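Local coordinates for LEOA (Escherichia coli, PDB 4AUR), which is a bacterial dynamin that probably binds and hydrolyses GTP and is probably linked to the heat-labile toxin of enterotoxigenic strains, at residues 168-180 / 216-230. Sequence-based numbering, arbitrary orientation.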
ATOM      1  N   LYS A 168     -14.017  23.062  27.355  1.00 30.00           N
ATOM      2  CA  LYS A 168     -12.687  22.947  27.966  1.00 28.52           C
ATOM      3  C   LYS A 168     -12.649  21.989  29.133  1.00 30.08           C
ATOM      4  O   LYS A 168     -11.886  22.180  30.082  1.00 32.31           O
ATOM      5  CB  LYS A 168     -12.215  24.303  28.450  1.00 28.39           C
ATOM      6  CG  LYS A 168     -12.181  25.372  27.381  1.00 29.59           C
ATOM      7  CD  LYS A 168     -10.971  25.209  26.486  1.00 30.20           C
ATOM      8  CE  LYS A 168      -9.735  25.668  27.232  1.00 32.04           C
ATOM      9  NZ  LYS A 168      -8.497  25.266  26.534  1.00 34.40           N
ATOM     10  N   LEU A 169     -13.439  20.935  29.062  1.00 30.82           N
ATOM     11  CA  LEU A 169     -13.454  19.936  30.118  1.00 31.39           C
ATOM     12  C   LEU A 169     -12.105  19.198  30.190  1.00 32.18           C
ATOM     13  O   LEU A 169     -11.577  18.979  31.276  1.00 35.50           O
ATOM     14  CB  LEU A 169     -14.632  18.974  29.884  1.00 33.55           C
ATOM     15  CG  LEU A 169     -14.937  17.768  30.782  1.00 33.10           C
ATOM     16  CD1 LEU A 169     -16.303  17.222  30.435  1.00 33.67           C
ATOM     17  CD2 LEU A 169     -13.931  16.662  30.599  1.00 34.14           C
ATOM     18  N   SER A 170     -11.532  18.827  29.047  1.00 31.24           N
ATOM     19  CA  SER A 170     -10.250  18.111  29.051  1.00 29.74           C
ATOM     20  C   SER A 170      -9.139  18.925  29.709  1.00 29.50           C
ATOM     21  O   SER A 170      -8.125  18.351  30.069  1.00 30.27           O
ATOM     22  CB  SER A 170      -9.807  17.707  27.624  1.00 29.67           C
ATOM     23  OG  SER A 170      -9.179  18.777  26.920  1.00 27.24           O
ATOM     24  N   SER A 171      -9.317  20.245  29.838  1.00 28.34           N
ATOM     25  CA  SER A 171      -8.279  21.119  30.373  1.00 27.17           C
ATOM     26  C   SER A 171      -8.666  21.861  31.657  1.00 27.40           C
ATOM     27  O   SER A 171      -8.000  22.807  32.061  1.00 24.91           O
ATOM     28  CB  SER A 171      -7.810  22.100  29.286  1.00 27.55           C
ATOM     29  OG  SER A 171      -8.746  23.086  28.957  1.00 25.55           O
ATOM     30  N   THR A 172      -9.732  21.403  32.306  1.00 28.66           N
ATOM     31  CA  THR A 172     -10.202  21.992  33.552  1.00 26.67           C
ATOM     32  C   THR A 172     -10.063  21.042  34.732  1.00 27.17           C
ATOM     33  O   THR A 172     -10.527  19.905  34.668  1.00 29.21           O
ATOM     34  CB  THR A 172     -11.663  22.339  33.422  1.00 25.63           C
ATOM     35  OG1 THR A 172     -11.797  23.369  32.453  1.00 24.88           O
ATOM     36  CG2 THR A 172     -12.223  22.812  34.739  1.00 25.98           C
ATOM     37  N   ILE A 173      -9.424  21.519  35.800  1.00 26.43           N
ATOM     38  CA  ILE A 173      -9.385  20.807  37.074  1.00 27.22           C
ATOM     39  C   ILE A 173     -10.288  21.498  38.079  1.00 27.45           C
ATOM     40  O   ILE A 173     -10.056  22.672  38.441  1.00 26.35           O
ATOM     41  CB  ILE A 173      -7.989  20.802  37.720  1.00 26.65           C
ATOM     42  CG1 ILE A 173      -6.983  20.065  36.853  1.00 28.01           C
ATOM     43  CG2 ILE A 173      -8.040  20.089  39.052  1.00 26.17           C
ATOM     44  CD1 ILE A 173      -5.572  20.566  37.044  1.00 28.91           C
ATOM     45  N   PHE A 174     -11.309  20.777  38.530  1.00 26.24           N
ATOM     46  CA  PHE A 174     -12.087  21.236  39.674  1.00 26.70           C
ATOM     47  C   PHE A 174     -11.333  20.896  40.944  1.00 27.17           C
ATOM     48  O   PHE A 174     -10.902  19.744  41.145  1.00 25.95           O
ATOM     49  CB  PHE A 174     -13.460  20.630  39.675  1.00 26.24           C
ATOM     50  CG  PHE A 174     -14.286  21.128  38.563  1.00 26.67           C
ATOM     51  CD1 PHE A 174     -15.024  22.264  38.711  1.00 26.82           C
ATOM     52  CD2 PHE A 174     -14.280  20.484  37.343  1.00 27.44           C
ATOM     53  CE1 PHE A 174     -15.763  22.757  37.662  1.00 27.73           C
ATOM     54  CE2 PHE A 174     -15.016  20.963  36.289  1.00 27.70           C
ATOM     55  CZ  PHE A 174     -15.757  22.110  36.452  1.00 28.11           C
ATOM     56  N   VAL A 175     -11.170  21.912  41.780  1.00 26.06           N
ATOM     57  CA  VAL A 175     -10.255  21.842  42.880  1.00 27.54           C
ATOM     58  C   VAL A 175     -11.065  22.017  44.128  1.00 29.27           C
ATOM     59  O   VAL A 175     -11.473  23.136  44.459  1.00 29.19           O
ATOM     60  CB  VAL A 175      -9.203  22.940  42.760  1.00 27.94           C
ATOM     61  CG1 VAL A 175      -8.348  23.013  44.012  1.00 28.11           C
ATOM     62  CG2 VAL A 175      -8.345  22.655  41.544  1.00 27.84           C
ATOM     63  N   ILE A 176     -11.336  20.897  44.804  1.00 31.59           N
ATOM     64  CA  ILE A 176     -12.124  20.941  46.017  1.00 31.49           C
ATOM     65  C   ILE A 176     -11.161  21.301  47.115  1.00 31.40           C
ATOM     66  O   ILE A 176     -10.302  20.499  47.474  1.00 28.84           O
ATOM     67  CB  ILE A 176     -12.859  19.650  46.332  1.00 31.92           C
ATOM     68  CG1 ILE A 176     -13.760  19.253  45.168  1.00 31.62           C
ATOM     69  CG2 ILE A 176     -13.719  19.889  47.545  1.00 34.36           C
ATOM     70  CD1 ILE A 176     -14.347  17.851  45.262  1.00 31.42           C
ATOM     71  N   ASN A 177     -11.318  22.545  47.583  1.00 33.87           N
ATOM     72  CA  ASN A 177     -10.418  23.210  48.515  1.00 33.89           C
ATOM     73  C   ASN A 177     -10.989  23.310  49.932  1.00 35.85           C
ATOM     74  O   ASN A 177     -12.197  23.325  50.133  1.00 37.17           O
ATOM     75  CB  ASN A 177     -10.123  24.621  48.028  1.00 31.32           C
ATOM     76  CG  ASN A 177      -8.999  25.263  48.795  1.00 29.96           C
ATOM     77  OD1 ASN A 177      -8.117  24.570  49.275  1.00 30.02           O
ATOM     78  ND2 ASN A 177      -9.029  26.575  48.936  1.00 29.76           N
ATOM     79  N   LYS A 178     -10.089  23.416  50.901  1.00 40.52           N
ATOM     80  CA  LYS A 178     -10.414  23.426  52.327  1.00 41.65           C
ATOM     81  C   LYS A 178     -10.952  22.060  52.743  1.00 44.42           C
ATOM     82  O   LYS A 178     -12.019  21.963  53.329  1.00 42.85           O
ATOM     83  CB  LYS A 178     -11.425  24.519  52.687  1.00 40.31           C
ATOM     84  CG  LYS A 178     -11.010  25.936  52.326  1.00 39.66           C
ATOM     85  CD  LYS A 178     -12.227  26.779  52.010  1.00 38.00           C
ATOM     86  CE  LYS A 178     -11.980  28.259  52.217  1.00 39.05           C
ATOM     87  NZ  LYS A 178     -13.217  29.049  51.950  1.00 39.33           N
HETATM   88  N   MSE A 179     -10.223  20.998  52.437  1.00 44.46           N
HETATM   89  CA  MSE A 179     -10.668  19.684  52.872  1.00 49.24           C
HETATM   90  C   MSE A 179     -10.478  19.534  54.376  1.00 52.94           C
HETATM   91  O   MSE A 179     -11.153  18.708  55.018  1.00 51.97           O
HETATM   92  CB  MSE A 179      -9.986  18.634  52.014  1.00 48.85           C
HETATM   93  CG  MSE A 179     -10.648  18.642  50.643  1.00 49.14           C
HETATM   94 SE   MSE A 179     -11.992  17.214  50.584  0.83 52.84          SE
HETATM   95  CE  MSE A 179     -13.684  18.141  50.254  1.00 48.24           C
ATOM     96  N   ASP A 180      -9.592  20.347  54.958  1.00 54.04           N
ATOM     97  CA  ASP A 180      -9.388  20.345  56.409  1.00 54.19           C
ATOM     98  C   ASP A 180     -10.712  20.401  57.171  1.00 55.95           C
ATOM     99  O   ASP A 180     -10.943  19.587  58.066  1.00 62.86           O
ATOM    100  CB  ASP A 180      -8.415  21.454  56.879  1.00 54.14           C
ATOM    101  CG  ASP A 180      -8.719  22.836  56.281  1.00 58.99           C
ATOM    102  OD1 ASP A 180      -9.366  22.914  55.215  1.00 63.37           O
ATOM    103  OD2 ASP A 180      -8.290  23.858  56.871  1.00 58.40           O
ATOM    104  N   GLU A 216     -18.321  11.781  29.528  1.00 44.36           N
ATOM    105  CA  GLU A 216     -17.733  13.057  29.898  1.00 40.29           C
ATOM    106  C   GLU A 216     -17.507  13.100  31.391  1.00 39.47           C
ATOM    107  O   GLU A 216     -16.465  13.543  31.841  1.00 38.69           O
ATOM    108  CB  GLU A 216     -18.623  14.206  29.461  1.00 40.97           C
ATOM    109  CG  GLU A 216     -18.664  14.388  27.957  1.00 41.96           C
ATOM    110  CD  GLU A 216     -19.663  15.431  27.515  1.00 42.96           C
ATOM    111  OE1 GLU A 216     -20.864  15.287  27.806  1.00 47.36           O
ATOM    112  OE2 GLU A 216     -19.246  16.410  26.874  1.00 44.12           O
ATOM    113  N   CYS A 217     -18.464  12.598  32.161  1.00 39.74           N
ATOM    114  CA  CYS A 217     -18.288  12.498  33.617  1.00 40.41           C
ATOM    115  C   CYS A 217     -16.992  11.799  34.049  1.00 41.06           C
ATOM    116  O   CYS A 217     -16.313  12.263  34.954  1.00 43.80           O
ATOM    117  CB  CYS A 217     -19.504  11.845  34.267  1.00 37.78           C
ATOM    118  SG  CYS A 217     -20.889  12.987  34.319  1.00 38.11           S
ATOM    119  N   GLU A 218     -16.653  10.700  33.396  1.00 42.77           N
ATOM    120  CA  GLU A 218     -15.418   9.997  33.676  1.00 44.78           C
ATOM    121  C   GLU A 218     -14.186  10.842  33.304  1.00 44.85           C
ATOM    122  O   GLU A 218     -13.133  10.735  33.941  1.00 43.15           O
ATOM    123  CB  GLU A 218     -15.390   8.681  32.895  1.00 51.13           C
ATOM    124  CG  GLU A 218     -16.506   7.700  33.246  1.00 57.30           C
ATOM    125  CD  GLU A 218     -16.502   6.446  32.364  1.00 62.86           C
ATOM    126  OE1 GLU A 218     -15.649   5.557  32.617  1.00 67.77           O
ATOM    127  OE2 GLU A 218     -17.340   6.345  31.421  1.00 56.55           O
ATOM    128  N   GLN A 219     -14.321  11.685  32.280  1.00 43.40           N
ATOM    129  CA  GLN A 219     -13.232  12.569  31.866  1.00 44.54           C
ATOM    130  C   GLN A 219     -12.970  13.707  32.845  1.00 41.28           C
ATOM    131  O   GLN A 219     -11.932  14.353  32.771  1.00 47.28           O
ATOM    132  CB  GLN A 219     -13.501  13.157  30.472  1.00 47.25           C
ATOM    133  CG  GLN A 219     -13.105  12.225  29.336  1.00 55.39           C
ATOM    134  CD  GLN A 219     -13.637  12.682  27.979  1.00 63.29           C
ATOM    135  OE1 GLN A 219     -13.830  13.886  27.732  1.00 59.22           O
ATOM    136  NE2 GLN A 219     -13.879  11.714  27.083  1.00 66.09           N
ATOM    137  N   LEU A 220     -13.907  13.980  33.741  1.00 38.54           N
ATOM    138  CA  LEU A 220     -13.766  15.102  34.653  1.00 36.42           C
ATOM    139  C   LEU A 220     -12.504  14.995  35.476  1.00 37.39           C
ATOM    140  O   LEU A 220     -12.120  13.910  35.909  1.00 37.46           O
ATOM    141  CB  LEU A 220     -14.956  15.185  35.604  1.00 35.40           C
ATOM    142  CG  LEU A 220     -16.233  15.738  34.999  1.00 35.25           C
ATOM    143  CD1 LEU A 220     -17.406  15.454  35.907  1.00 35.54           C
ATOM    144  CD2 LEU A 220     -16.107  17.229  34.753  1.00 35.22           C
ATOM    145  N   ASN A 221     -11.876  16.136  35.705  1.00 37.52           N
ATOM    146  CA  ASN A 221     -10.707  16.198  36.540  1.00 38.56           C
ATOM    147  C   ASN A 221     -11.032  16.823  37.874  1.00 35.47           C
ATOM    148  O   ASN A 221     -11.301  18.010  37.939  1.00 36.58           O
ATOM    149  CB  ASN A 221      -9.650  17.014  35.835  1.00 42.63           C
ATOM    150  CG  ASN A 221      -9.163  16.344  34.568  1.00 45.76           C
ATOM    151  OD1 ASN A 221      -9.294  16.882  33.459  1.00 45.45           O
ATOM    152  ND2 ASN A 221      -8.588  15.155  34.730  1.00 47.74           N
ATOM    153  N   ILE A 222     -11.017  16.024  38.937  1.00 33.09           N
ATOM    154  CA  ILE A 222     -11.273  16.544  40.272  1.00 33.00           C
ATOM    155  C   ILE A 222     -10.157  16.188  41.237  1.00 31.00           C
ATOM    156  O   ILE A 222      -9.637  15.080  41.238  1.00 28.72           O
ATOM    157  CB  ILE A 222     -12.618  16.050  40.854  1.00 33.71           C
ATOM    158  CG1 ILE A 222     -13.745  16.324  39.863  1.00 34.91           C
ATOM    159  CG2 ILE A 222     -12.916  16.769  42.163  1.00 33.21           C
ATOM    160  CD1 ILE A 222     -15.082  15.767  40.288  1.00 36.22           C
ATOM    161  N   VAL A 223      -9.824  17.147  42.078  1.00 30.32           N
ATOM    162  CA  VAL A 223      -8.752  16.999  43.006  1.00 31.28           C
ATOM    163  C   VAL A 223      -9.148  17.642  44.323  1.00 32.76           C
ATOM    164  O   VAL A 223      -9.705  18.731  44.346  1.00 32.10           O
ATOM    165  CB  VAL A 223      -7.489  17.646  42.430  1.00 32.81           C
ATOM    166  CG1 VAL A 223      -6.571  18.124  43.523  1.00 33.34           C
ATOM    167  CG2 VAL A 223      -6.765  16.646  41.535  1.00 33.76           C
ATOM    168  N   CYS A 224      -8.862  16.948  45.416  1.00 34.72           N
ATOM    169  CA  CYS A 224      -9.214  17.431  46.736  1.00 38.17           C
ATOM    170  C   CYS A 224      -7.956  17.980  47.396  1.00 39.22           C
ATOM    171  O   CYS A 224      -6.894  17.375  47.319  1.00 42.04           O
ATOM    172  CB  CYS A 224      -9.838  16.303  47.556  1.00 38.81           C
ATOM    173  SG  CYS A 224     -11.314  15.552  46.801  0.98 40.02           S
ATOM    174  N   VAL A 225      -8.070  19.126  48.043  1.00 38.08           N
ATOM    175  CA  VAL A 225      -6.894  19.845  48.462  1.00 38.60           C
ATOM    176  C   VAL A 225      -7.222  20.712  49.673  1.00 42.43           C
ATOM    177  O   VAL A 225      -8.397  20.930  49.989  1.00 46.32           O
ATOM    178  CB  VAL A 225      -6.391  20.665  47.246  1.00 39.76           C
ATOM    179  CG1 VAL A 225      -5.908  22.071  47.606  1.00 38.91           C
ATOM    180  CG2 VAL A 225      -5.331  19.883  46.478  1.00 39.19           C
ATOM    181  N   ALA A 226      -6.182  21.181  50.364  1.00 43.49           N
ATOM    182  CA  ALA A 226      -6.343  22.074  51.497  1.00 43.17           C
ATOM    183  C   ALA A 226      -5.318  23.171  51.453  1.00 44.03           C
ATOM    184  O   ALA A 226      -4.443  23.224  52.290  1.00 45.79           O
ATOM    185  CB  ALA A 226      -6.198  21.289  52.784  1.00 44.86           C
ATOM    186  N   SER A 227      -5.448  24.062  50.482  1.00 45.98           N
ATOM    187  CA  SER A 227      -4.448  25.104  50.218  1.00 47.04           C
ATOM    188  C   SER A 227      -3.788  25.726  51.454  1.00 48.63           C
ATOM    189  O   SER A 227      -2.583  25.990  51.459  1.00 45.31           O
ATOM    190  CB  SER A 227      -5.088  26.240  49.428  1.00 45.84           C
ATOM    191  OG  SER A 227      -5.992  26.958  50.239  1.00 47.25           O
ATOM    192  N   ASN A 228      -4.604  25.986  52.470  1.00 50.77           N
ATOM    193  CA  ASN A 228      -4.190  26.678  53.688  1.00 54.15           C
ATOM    194  C   ASN A 228      -4.751  25.916  54.880  1.00 54.56           C
ATOM    195  O   ASN A 228      -5.782  26.297  55.417  1.00 57.16           O
ATOM    196  CB  ASN A 228      -4.732  28.116  53.649  1.00 53.55           C
ATOM    197  CG  ASN A 228      -4.341  28.941  54.862  1.00 55.47           C
ATOM    198  OD1 ASN A 228      -3.549  28.514  55.710  1.00 58.55           O
ATOM    199  ND2 ASN A 228      -4.897  30.147  54.945  1.00 55.32           N
ATOM    200  N   PRO A 229      -4.084  24.823  55.289  1.00 57.31           N
ATOM    201  CA  PRO A 229      -4.658  23.927  56.297  1.00 63.67           C
ATOM    202  C   PRO A 229      -4.496  24.446  57.722  1.00 67.75           C
ATOM    203  O   PRO A 229      -3.519  25.138  58.015  1.00 70.94           O
ATOM    204  CB  PRO A 229      -3.885  22.620  56.090  1.00 60.75           C
ATOM    205  CG  PRO A 229      -2.587  23.028  55.502  1.00 60.04           C
ATOM    206  CD  PRO A 229      -2.748  24.384  54.863  1.00 56.57           C
ATOM    207  N   ASN A 230      -5.457  24.105  58.585  1.00 72.92           N
ATOM    208  CA  ASN A 230      -5.563  24.643  59.953  1.00 76.79           C
ATOM    209  C   ASN A 230      -5.936  26.133  59.944  1.00 70.00           C
ATOM    210  O   ASN A 230      -6.636  26.601  60.837  1.00 70.51           O
ATOM    211  CB  ASN A 230      -4.279  24.409  60.793  1.00 83.70           C
ATOM    212  CG  ASN A 230      -4.075  22.947  61.206  1.00 90.94           C
ATOM    213  OD1 ASN A 230      -3.307  22.664  62.134  1.00 93.75           O
ATOM    214  ND2 ASN A 230      -4.751  22.017  60.523  1.00 90.41           N
TER
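Leu-169 drives its branched end against the last turn of helix 214-219. One methyl, CD2, lies 3.5 Å from CB of Gln-219, while the other, CD1, rests on CB of Glu-216; CG of Leu-169 meets CD2 of Leu-220 as the two leucines cross at about a right angle. With CG anti to the backbone N (chi1 178°), the fork of Leu-169 reaches both helix residues, a task suited to a forked, wholly apolar side chain. The carboxylate of Glu-216 is engaged elsewhere, in a salt bridge with Arg-164.

Asn-221 follows the helix and Leu-220, and its CB lies against O of Thr-172; a polar residue is tolerable at this partly exposed place near the sheet margin. Its carbonyl accepts N-H of Phe-174 and also sits at the edge of that ring, near its plane. CE2 of Phe-174 packs 4.2 Å from CD2 of Leu-220, and the ring meets Tyr-143 beyond, a buried place suited to a flat apolar group. Val-223 works in both directions: its N donates to O of Phe-174, and its O receives N of Ile-176 at 2.7 Å. Beta-branched residues suit such extended backbone, and CD1 of Ile-176 touches CG2 of Ile-222 at 3.6 Å on the face that helix 188-209 covers.

At the C-terminal end of strand 172-177, Asn-177 extends the link with its amide. OD1 takes N-H of Ser-227 in the carbonyl plane at 3.0 Å (156° at the hydrogen), and ND2 gives a weak bond to OG of Ser-227 and another bond to O of Asp-64. An amide, offering acceptor and donor together, can thus join this loop to the putative P-loop. Strand 221-224 lies at the margin of a sheet characteristic of P-loop GTPase domains, and Asn-177 to Asp-180 match the NKxD motif, which in such GTPases reads the guanine base.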